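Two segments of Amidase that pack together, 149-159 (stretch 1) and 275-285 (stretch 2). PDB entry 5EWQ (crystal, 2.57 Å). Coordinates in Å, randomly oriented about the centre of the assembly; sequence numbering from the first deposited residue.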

# COMPACT_ATOMS: atom_id res chain seq x y z
N ALA A 149 10.23 10.59 6.22
CA ALA A 149 9.09 11.07 5.46
C ALA A 149 8.11 11.69 6.44
O ALA A 149 8.04 11.28 7.60
CB ALA A 149 8.45 9.95 4.67
N THR A 150 7.35 12.68 5.98
CA THR A 150 6.42 13.39 6.86
C THR A 150 5.38 12.44 7.46
O THR A 150 4.97 12.61 8.61
CB THR A 150 5.69 14.52 6.11
OG1 THR A 150 5.02 13.99 4.97
CG2 THR A 150 6.69 15.58 5.67
N ILE A 151 4.98 11.44 6.69
CA ILE A 151 4.02 10.45 7.17
C ILE A 151 4.65 9.57 8.26
O ILE A 151 3.96 9.09 9.15
CB ILE A 151 3.50 9.56 6.03
CG1 ILE A 151 4.65 8.85 5.31
CG2 ILE A 151 2.70 10.39 5.04
CD1 ILE A 151 4.21 7.94 4.19
N VAL A 152 5.96 9.38 8.18
CA VAL A 152 6.69 8.63 9.19
C VAL A 152 6.89 9.48 10.44
O VAL A 152 6.76 9.00 11.56
CB VAL A 152 8.06 8.15 8.67
CG1 VAL A 152 8.86 7.48 9.77
CG2 VAL A 152 7.87 7.20 7.49
N LYS A 153 7.19 10.76 10.22
CA LYS A 153 7.37 11.71 11.31
C LYS A 153 6.07 11.89 12.09
O LYS A 153 6.08 11.97 13.32
CB LYS A 153 7.86 13.05 10.78
CG LYS A 153 8.16 14.08 11.86
CD LYS A 153 8.69 15.37 11.25
N GLN A 154 4.95 11.95 11.37
CA GLN A 154 3.65 12.10 12.00
C GLN A 154 3.19 10.81 12.67
O GLN A 154 2.41 10.84 13.63
CB GLN A 154 2.61 12.55 10.97
CG GLN A 154 2.80 13.98 10.47
CD GLN A 154 1.78 14.37 9.42
OE1 GLN A 154 0.90 13.58 9.06
NE2 GLN A 154 1.89 15.59 8.92
N LEU A 155 3.68 9.68 12.17
CA LEU A 155 3.35 8.38 12.75
C LEU A 155 3.91 8.23 14.15
O LEU A 155 3.27 7.66 15.04
CB LEU A 155 3.86 7.25 11.86
CG LEU A 155 2.85 6.65 10.87
CD1 LEU A 155 3.47 5.53 10.06
CD2 LEU A 155 1.62 6.16 11.62
N LYS A 156 5.12 8.75 14.35
CA LYS A 156 5.79 8.64 15.64
C LYS A 156 5.29 9.69 16.62
O LYS A 156 5.66 9.68 17.80
CB LYS A 156 7.31 8.76 15.46
CG LYS A 156 7.90 7.66 14.59
CD LYS A 156 9.41 7.77 14.48
CE LYS A 156 9.82 9.04 13.75
NZ LYS A 156 11.30 9.10 13.56
N GLU A 157 4.45 10.60 16.14
CA GLU A 157 3.85 11.62 16.99
C GLU A 157 2.63 11.07 17.72
O GLU A 157 2.08 11.72 18.61
CB GLU A 157 3.46 12.85 16.16
CG GLU A 157 4.64 13.65 15.64
CD GLU A 157 4.22 14.75 14.69
OE1 GLU A 157 3.03 14.80 14.31
OE2 GLU A 157 5.08 15.58 14.31
N GLU A 158 2.22 9.86 17.34
CA GLU A 158 1.08 9.21 17.98
C GLU A 158 1.49 7.89 18.63
O GLU A 158 0.64 7.12 19.07
CB GLU A 158 -0.05 8.98 16.98
CG GLU A 158 -0.66 10.26 16.43
CD GLU A 158 -1.93 10.02 15.65
OE1 GLU A 158 -2.45 10.97 15.02
OE2 GLU A 158 -2.43 8.87 15.66
N GLY A 159 2.79 7.63 18.68
CA GLY A 159 3.31 6.47 19.37
C GLY A 159 3.75 5.33 18.47
O GLY A 159 4.47 4.43 18.91
N THR A 275 -7.51 3.61 11.09
CA THR A 275 -6.71 3.94 12.27
C THR A 275 -5.36 4.50 11.85
O THR A 275 -4.90 5.52 12.37
CB THR A 275 -6.51 2.71 13.17
OG1 THR A 275 -7.77 2.28 13.68
CG2 THR A 275 -5.59 3.05 14.33
N LEU A 276 -4.72 3.83 10.89
CA LEU A 276 -3.44 4.27 10.36
C LEU A 276 -3.61 5.55 9.55
O LEU A 276 -2.72 6.41 9.53
CB LEU A 276 -2.82 3.18 9.49
CG LEU A 276 -1.47 3.48 8.85
CD1 LEU A 276 -0.42 3.73 9.91
CD2 LEU A 276 -1.04 2.34 7.94
N PHE A 277 -4.75 5.68 8.88
CA PHE A 277 -5.03 6.82 8.01
C PHE A 277 -5.15 8.13 8.79
O PHE A 277 -5.05 9.21 8.22
CB PHE A 277 -6.31 6.56 7.21
CG PHE A 277 -6.58 7.58 6.14
CD1 PHE A 277 -5.67 7.79 5.12
CD2 PHE A 277 -7.75 8.32 6.16
CE1 PHE A 277 -5.92 8.73 4.13
CE2 PHE A 277 -8.01 9.26 5.18
CZ PHE A 277 -7.09 9.46 4.16
N ASN A 278 -5.36 8.02 10.10
CA ASN A 278 -5.49 9.19 10.95
C ASN A 278 -4.18 9.97 11.10
O ASN A 278 -4.19 11.19 11.21
CB ASN A 278 -6.00 8.79 12.34
CG ASN A 278 -7.46 8.38 12.33
OD1 ASN A 278 -8.24 8.86 11.51
ND2 ASN A 278 -7.83 7.50 13.24
N ALA A 279 -3.06 9.25 11.10
CA ALA A 279 -1.76 9.87 11.33
C ALA A 279 -1.04 10.23 10.03
O ALA A 279 -0.09 11.00 10.04
CB ALA A 279 -0.88 8.96 12.18
N MSE A 280 -1.50 9.66 8.92
CA MSE A 280 -0.87 9.92 7.63
C MSE A 280 -1.30 11.27 7.07
O MSE A 280 -0.49 12.00 6.50
CB MSE A 280 -1.20 8.82 6.63
CG MSE A 280 -0.81 7.42 7.08
SE MSE A 280 -1.01 6.15 5.61
CE MSE A 280 -2.12 7.26 4.45
N ILE A 281 -2.58 11.60 7.24
CA ILE A 281 -3.12 12.85 6.73
C ILE A 281 -2.54 14.05 7.48
O ILE A 281 -1.98 13.90 8.56
CB ILE A 281 -4.65 12.89 6.84
CG1 ILE A 281 -5.08 12.83 8.31
CG2 ILE A 281 -5.27 11.75 6.05
CD1 ILE A 281 -6.59 12.87 8.51
N GLY A 282 -2.70 15.23 6.89
CA GLY A 282 -2.20 16.45 7.50
C GLY A 282 -1.78 17.48 6.47
O GLY A 282 -1.99 17.29 5.27
N TYR A 283 -1.19 18.57 6.94
CA TYR A 283 -0.74 19.64 6.05
C TYR A 283 0.77 19.62 5.90
O TYR A 283 1.50 19.27 6.83
CB TYR A 283 -1.21 21.00 6.58
CG TYR A 283 -0.77 22.17 5.73
CD1 TYR A 283 -1.45 22.50 4.56
CD2 TYR A 283 0.32 22.95 6.09
CE1 TYR A 283 -1.06 23.56 3.78
CE2 TYR A 283 0.73 24.02 5.31
CZ TYR A 283 0.03 24.32 4.16
OH TYR A 283 0.43 25.39 3.38
N ASP A 284 1.24 20.00 4.72
CA ASP A 284 2.67 20.04 4.44
C ASP A 284 3.01 21.19 3.51
O ASP A 284 2.50 21.27 2.39
CB ASP A 284 3.14 18.71 3.83
CG ASP A 284 4.64 18.54 3.88
OD1 ASP A 284 5.36 19.51 4.20
OD2 ASP A 284 5.11 17.42 3.59
N GLU A 285 3.88 22.09 3.97
CA GLU A 285 4.29 23.23 3.16
C GLU A 285 5.21 22.80 2.02
O GLU A 285 5.24 23.43 0.96
CB GLU A 285 4.99 24.27 4.04

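How do the two backbones meet? The two helices cross steeply, at 111° between their N-to-C directions, with axes 8.9 Å apart at closest approach. The CA atoms of I151 and M280 lie 4.9 Å apart, those of L155 and A279 5.5 Å.

What fills the space between the helices? A279 points its CB toward stretch 1, and its methyl packs on L155, CB to CD2 3.8 Å. The CA-to-CB bond of L155 runs sideways to stretch 2, yet the end of the side chain comes nearer; chi1 is -96°, between wells, with chi2 t. In this pose L155 CD2 also lies 3.6 Å from CD1 of L276, a t, p rotamer. These are apolar contacts between buried residues.

How does I151 join in? Its p chi1 places CG2 3.9 Å from M280 O, its closest contact, and, more loosely, 4.5 Å from M280 CB; the CA-to-CB bond of M280 points away.

What does Q154 meet? Extended with chi1 m and chi2 t, it reaches the backbone carbonyls of A279 and I281, but its amide is probably turned over in the model.

What happens at the margins? E158, also m, t, lays its carboxylate group against the A279 methyl, CD to CB 3.8 Å. T150, chi1 p, brings its methyl CG2 3.2 Å from D284 OD2, close but no hydrogen bond; OD2 is hydrogen-bonded elsewhere in the structure.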